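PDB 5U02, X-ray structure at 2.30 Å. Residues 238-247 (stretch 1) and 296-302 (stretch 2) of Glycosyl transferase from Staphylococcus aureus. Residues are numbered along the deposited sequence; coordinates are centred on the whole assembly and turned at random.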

ATOM      1  N   ALA A 238       8.266  -3.153 -26.427  1.00 27.35           N
ATOM      2  CA  ALA A 238       8.038  -4.500 -26.934  1.00 31.49           C
ATOM      3  C   ALA A 238       6.997  -4.574 -28.044  1.00 33.47           C
ATOM      4  O   ALA A 238       6.813  -5.652 -28.616  1.00 36.17           O
ATOM      5  CB  ALA A 238       7.625  -5.421 -25.783  1.00 31.27           C
ATOM      6  N   TYR A 239       6.321  -3.475 -28.370  1.00 27.14           N
ATOM      7  CA  TYR A 239       5.264  -3.483 -29.369  1.00 25.03           C
ATOM      8  C   TYR A 239       5.586  -2.514 -30.501  1.00 28.22           C
ATOM      9  O   TYR A 239       6.353  -1.561 -30.337  1.00 26.97           O
ATOM     10  CB  TYR A 239       3.912  -3.105 -28.750  1.00 23.59           C
ATOM     11  CG  TYR A 239       3.561  -3.903 -27.517  1.00 26.22           C
ATOM     12  CD1 TYR A 239       2.914  -5.125 -27.619  1.00 23.91           C
ATOM     13  CD2 TYR A 239       3.886  -3.437 -26.252  1.00 29.06           C
ATOM     14  CE1 TYR A 239       2.599  -5.863 -26.494  1.00 24.86           C
ATOM     15  CE2 TYR A 239       3.575  -4.169 -25.122  1.00 30.90           C
ATOM     16  CZ  TYR A 239       2.929  -5.378 -25.250  1.00 27.31           C
ATOM     17  OH  TYR A 239       2.618  -6.105 -24.125  1.00 32.10           O
ATOM     18  N   THR A 240       4.985  -2.778 -31.661  1.00 25.90           N
ATOM     19  CA  THR A 240       4.956  -1.792 -32.731  1.00 28.25           C
ATOM     20  C   THR A 240       4.240  -0.534 -32.252  1.00 30.12           C
ATOM     21  O   THR A 240       3.289  -0.596 -31.466  1.00 27.08           O
ATOM     22  CB  THR A 240       4.241  -2.362 -33.960  1.00 33.12           C
ATOM     23  OG1 THR A 240       4.842  -3.611 -34.329  1.00 35.29           O
ATOM     24  CG2 THR A 240       4.321  -1.398 -35.135  1.00 33.17           C
ATOM     25  N   ALA A 241       4.712   0.619 -32.726  1.00 28.66           N
ATOM     26  CA  ALA A 241       4.094   1.884 -32.353  1.00 25.38           C
ATOM     27  C   ALA A 241       2.605   1.868 -32.671  1.00 27.44           C
ATOM     28  O   ALA A 241       2.167   1.237 -33.636  1.00 33.56           O
ATOM     29  CB  ALA A 241       4.780   3.043 -33.080  1.00 25.19           C
ATOM     30  N   GLU A 242       1.828   2.543 -31.824  1.00 23.31           N
ATOM     31  CA  GLU A 242       0.378   2.696 -31.896  1.00 23.16           C
ATOM     32  C   GLU A 242      -0.389   1.436 -31.490  1.00 22.76           C
ATOM     33  O   GLU A 242      -1.626   1.453 -31.514  1.00 23.85           O
ATOM     34  CB  GLU A 242      -0.089   3.162 -33.284  1.00 29.85           C
ATOM     35  CG  GLU A 242       0.474   4.524 -33.688  1.00 33.27           C
ATOM     36  CD  GLU A 242       0.022   5.645 -32.759  1.00 35.42           C
ATOM     37  OE1 GLU A 242      -1.129   5.595 -32.277  1.00 30.52           O
ATOM     38  OE2 GLU A 242       0.819   6.570 -32.500  1.00 39.58           O
ATOM     39  N   THR A 243       0.289   0.358 -31.092  1.00 18.33           N
ATOM     40  CA  THR A 243      -0.402  -0.789 -30.514  1.00 20.72           C
ATOM     41  C   THR A 243      -1.241  -0.344 -29.318  1.00 22.65           C
ATOM     42  O   THR A 243      -0.760   0.388 -28.447  1.00 21.14           O
ATOM     43  CB  THR A 243       0.612  -1.858 -30.090  1.00 22.54           C
ATOM     44  OG1 THR A 243       1.255  -2.395 -31.249  1.00 21.59           O
ATOM     45  CG2 THR A 243      -0.073  -2.991 -29.335  1.00 18.02           C
ATOM     46  N   SER A 244      -2.500  -0.785 -29.279  1.00 20.35           N
ATOM     47  CA  SER A 244      -3.494  -0.244 -28.363  1.00 21.24           C
ATOM     48  C   SER A 244      -4.208  -1.355 -27.607  1.00 26.92           C
ATOM     49  O   SER A 244      -4.072  -2.543 -27.907  1.00 29.86           O
ATOM     50  CB  SER A 244      -4.542   0.599 -29.108  1.00 20.25           C
ATOM     51  OG  SER A 244      -3.949   1.703 -29.750  1.00 22.34           O
ATOM     52  N   ALA A 245      -4.998  -0.932 -26.626  1.00 26.73           N
ATOM     53  CA  ALA A 245      -5.877  -1.794 -25.855  1.00 22.12           C
ATOM     54  C   ALA A 245      -7.309  -1.294 -25.994  1.00 24.46           C
ATOM     55  O   ALA A 245      -7.560  -0.084 -25.935  1.00 26.28           O
ATOM     56  CB  ALA A 245      -5.473  -1.813 -24.379  1.00 18.16           C
ATOM     57  N   LEU A 246      -8.243  -2.223 -26.177  1.00 23.05           N
ATOM     58  CA  LEU A 246      -9.649  -1.878 -26.332  1.00 23.28           C
ATOM     59  C   LEU A 246     -10.300  -1.714 -24.964  1.00 24.64           C
ATOM     60  O   LEU A 246     -10.164  -2.580 -24.094  1.00 27.98           O
ATOM     61  CB  LEU A 246     -10.380  -2.947 -27.143  1.00 25.14           C
ATOM     62  CG  LEU A 246     -11.853  -2.694 -27.465  1.00 22.49           C
ATOM     63  CD1 LEU A 246     -12.007  -1.529 -28.429  1.00 20.89           C
ATOM     64  CD2 LEU A 246     -12.491  -3.954 -28.028  1.00 22.73           C
ATOM     65  N   ILE A 247     -11.017  -0.608 -24.786  1.00 25.64           N
ATOM     66  CA  ILE A 247     -11.709  -0.290 -23.544  1.00 23.65           C
ATOM     67  C   ILE A 247     -13.178  -0.055 -23.863  1.00 22.08           C
ATOM     68  O   ILE A 247     -13.503   0.567 -24.881  1.00 23.21           O
ATOM     69  CB  ILE A 247     -11.076   0.942 -22.857  1.00 28.53           C
ATOM     70  CG1 ILE A 247      -9.716   0.566 -22.259  1.00 29.61           C
ATOM     71  CG2 ILE A 247     -12.007   1.534 -21.802  1.00 30.33           C
ATOM     72  CD1 ILE A 247      -8.952   1.729 -21.671  1.00 35.25           C
ATOM     73  N   ASP A 296      -5.992  -0.473 -38.445  1.00 30.55           N
ATOM     74  CA  ASP A 296      -5.042   0.632 -38.485  1.00 25.04           C
ATOM     75  C   ASP A 296      -3.891   0.471 -37.511  1.00 25.80           C
ATOM     76  O   ASP A 296      -2.849   1.110 -37.693  1.00 24.18           O
ATOM     77  CB  ASP A 296      -5.756   1.958 -38.190  1.00 24.42           C
ATOM     78  CG  ASP A 296      -6.795   2.323 -39.264  1.00 31.89           C
ATOM     79  OD1 ASP A 296      -6.714   1.780 -40.384  1.00 34.86           O
ATOM     80  OD2 ASP A 296      -7.672   3.158 -38.982  1.00 30.64           O
ATOM     81  N   ARG A 297      -4.067  -0.352 -36.484  1.00 27.60           N
ATOM     82  CA  ARG A 297      -3.068  -0.538 -35.446  1.00 29.78           C
ATOM     83  C   ARG A 297      -3.359  -1.871 -34.777  1.00 29.85           C
ATOM     84  O   ARG A 297      -4.463  -2.409 -34.884  1.00 25.98           O
ATOM     85  CB  ARG A 297      -3.097   0.611 -34.432  1.00 31.33           C
ATOM     86  CG  ARG A 297      -4.375   0.647 -33.600  1.00 35.39           C
ATOM     87  CD  ARG A 297      -4.486   1.909 -32.754  1.00 36.45           C
ATOM     88  NE  ARG A 297      -5.059   3.036 -33.485  1.00 41.95           N
ATOM     89  CZ  ARG A 297      -4.423   4.175 -33.731  1.00 37.58           C
ATOM     90  NH1 ARG A 297      -3.181   4.357 -33.306  1.00 33.52           N
ATOM     91  NH2 ARG A 297      -5.036   5.137 -34.402  1.00 40.03           N
ATOM     92  N   GLY A 298      -2.356  -2.412 -34.099  1.00 27.94           N
ATOM     93  CA  GLY A 298      -2.564  -3.639 -33.366  1.00 23.10           C
ATOM     94  C   GLY A 298      -3.331  -3.401 -32.079  1.00 26.59           C
ATOM     95  O   GLY A 298      -3.227  -2.348 -31.449  1.00 27.81           O
ATOM     96  N   TYR A 299      -4.122  -4.401 -31.695  1.00 23.20           N
ATOM     97  CA  TYR A 299      -4.819  -4.429 -30.417  1.00 20.20           C
ATOM     98  C   TYR A 299      -4.414  -5.689 -29.668  1.00 27.78           C
ATOM     99  O   TYR A 299      -4.501  -6.796 -30.213  1.00 28.08           O
ATOM    100  CB  TYR A 299      -6.339  -4.390 -30.608  1.00 19.88           C
ATOM    101  CG  TYR A 299      -6.884  -3.004 -30.849  1.00 25.88           C
ATOM    102  CD1 TYR A 299      -6.903  -2.452 -32.131  1.00 23.98           C
ATOM    103  CD2 TYR A 299      -7.379  -2.244 -29.798  1.00 25.55           C
ATOM    104  CE1 TYR A 299      -7.397  -1.182 -32.352  1.00 21.91           C
ATOM    105  CE2 TYR A 299      -7.876  -0.973 -30.010  1.00 25.62           C
ATOM    106  CZ  TYR A 299      -7.883  -0.448 -31.288  1.00 24.08           C
ATOM    107  OH  TYR A 299      -8.377   0.819 -31.500  1.00 29.34           O
ATOM    108  N   VAL A 300      -3.967  -5.521 -28.427  1.00 24.33           N
ATOM    109  CA  VAL A 300      -3.502  -6.633 -27.610  1.00 24.72           C
ATOM    110  C   VAL A 300      -4.604  -7.008 -26.630  1.00 25.59           C
ATOM    111  O   VAL A 300      -5.151  -6.141 -25.934  1.00 23.49           O
ATOM    112  CB  VAL A 300      -2.197  -6.284 -26.872  1.00 28.86           C
ATOM    113  CG1 VAL A 300      -1.006  -6.449 -27.802  1.00 27.17           C
ATOM    114  CG2 VAL A 300      -2.253  -4.866 -26.316  1.00 28.24           C
ATOM    115  N   PHE A 301      -4.934  -8.296 -26.586  1.00 19.11           N
ATOM    116  CA  PHE A 301      -5.927  -8.830 -25.671  1.00 19.29           C
ATOM    117  C   PHE A 301      -5.268  -9.853 -24.760  1.00 24.42           C
ATOM    118  O   PHE A 301      -4.276 -10.492 -25.131  1.00 24.15           O
ATOM    119  CB  PHE A 301      -7.102  -9.474 -26.428  1.00 20.53           C
ATOM    120  CG  PHE A 301      -7.947  -8.488 -27.192  1.00 19.10           C
ATOM    121  CD1 PHE A 301      -7.564  -8.054 -28.450  1.00 22.31           C
ATOM    122  CD2 PHE A 301      -9.120  -7.993 -26.643  1.00 22.02           C
ATOM    123  CE1 PHE A 301      -8.338  -7.142 -29.150  1.00 24.98           C
ATOM    124  CE2 PHE A 301      -9.898  -7.082 -27.335  1.00 27.64           C
ATOM    125  CZ  PHE A 301      -9.508  -6.657 -28.595  1.00 26.71           C
ATOM    126  N   GLU A 302      -5.823 -10.000 -23.559  1.00 24.89           N
ATOM    127  CA  GLU A 302      -5.321 -11.001 -22.629  1.00 28.66           C
ATOM    128  C   GLU A 302      -5.605 -12.399 -23.162  1.00 30.49           C
ATOM    129  O   GLU A 302      -6.726 -12.704 -23.580  1.00 28.85           O
ATOM    130  CB  GLU A 302      -5.957 -10.814 -21.253  1.00 33.96           C
ATOM    131  CG  GLU A 302      -7.459 -10.571 -21.288  1.00 33.39           C
ATOM    132  CD  GLU A 302      -8.128 -10.762 -19.929  1.00 31.84           C
ATOM    133  OE1 GLU A 302      -9.344 -10.496 -19.829  1.00 32.29           O
ATOM    134  OE2 GLU A 302      -7.448 -11.186 -18.969  1.00 25.49           O
TER
HETATM  135  O   HOH W   1       0.271  -1.513 -34.101  1.00 36.55           O
HETATM  136  O   HOH W   2      -7.425  -4.843 -26.689  1.00 29.75           O

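Two segments distant in sequence can be joined by very few backbone hydrogen bonds when water and side chains complete the seam, and this pair from a glycosyl transferase illustrates the principle. A single beta bridge pairs Ser244 with Tyr299: Ser244 N donates to Gly298 O (2.8 Å), and Val300 N donates to Ser244 O (3.0 Å). The same carbonyls receive CA-H...O contacts, Thr243 CA to Gly298 O at 3.4 Å and Tyr299 CA to Ser244 O at 3.2 Å.

Water links the stretches beyond the bridge in both directions. One molecule accepts from Gly298 N and donates to Thr243 OG1, whose own proton goes to Thr240 O (2.7 Å) within the type II turn; the other accepts from Leu246 N and donates to Val300 O.

Charge pairing joins two partly exposed residues: the long side chains of Glu242 and Arg297 reach each other in a salt bridge, OE1 to NH1, 2.6 Å, with the carboxylate oxygen near the guanidinium plane.

CH-pi and apolar contacts, most of them between buried residues, complete the interface. Ser244 sets its CB over one face of the Tyr299 ring, a CH-pi contact, while its OG is hydrogen-bonded elsewhere in the structure. Leu246 CB meets Tyr299 CD2 at 4.1 Å, while Leu246 CD2 lies at the edge of the Phe301 ring, 4.1 Å from Phe301 CZ. Branched Val300 points toward the first stretch, its CG1 lying 3.9 Å from both Tyr239 CE1 and Thr243 CG2.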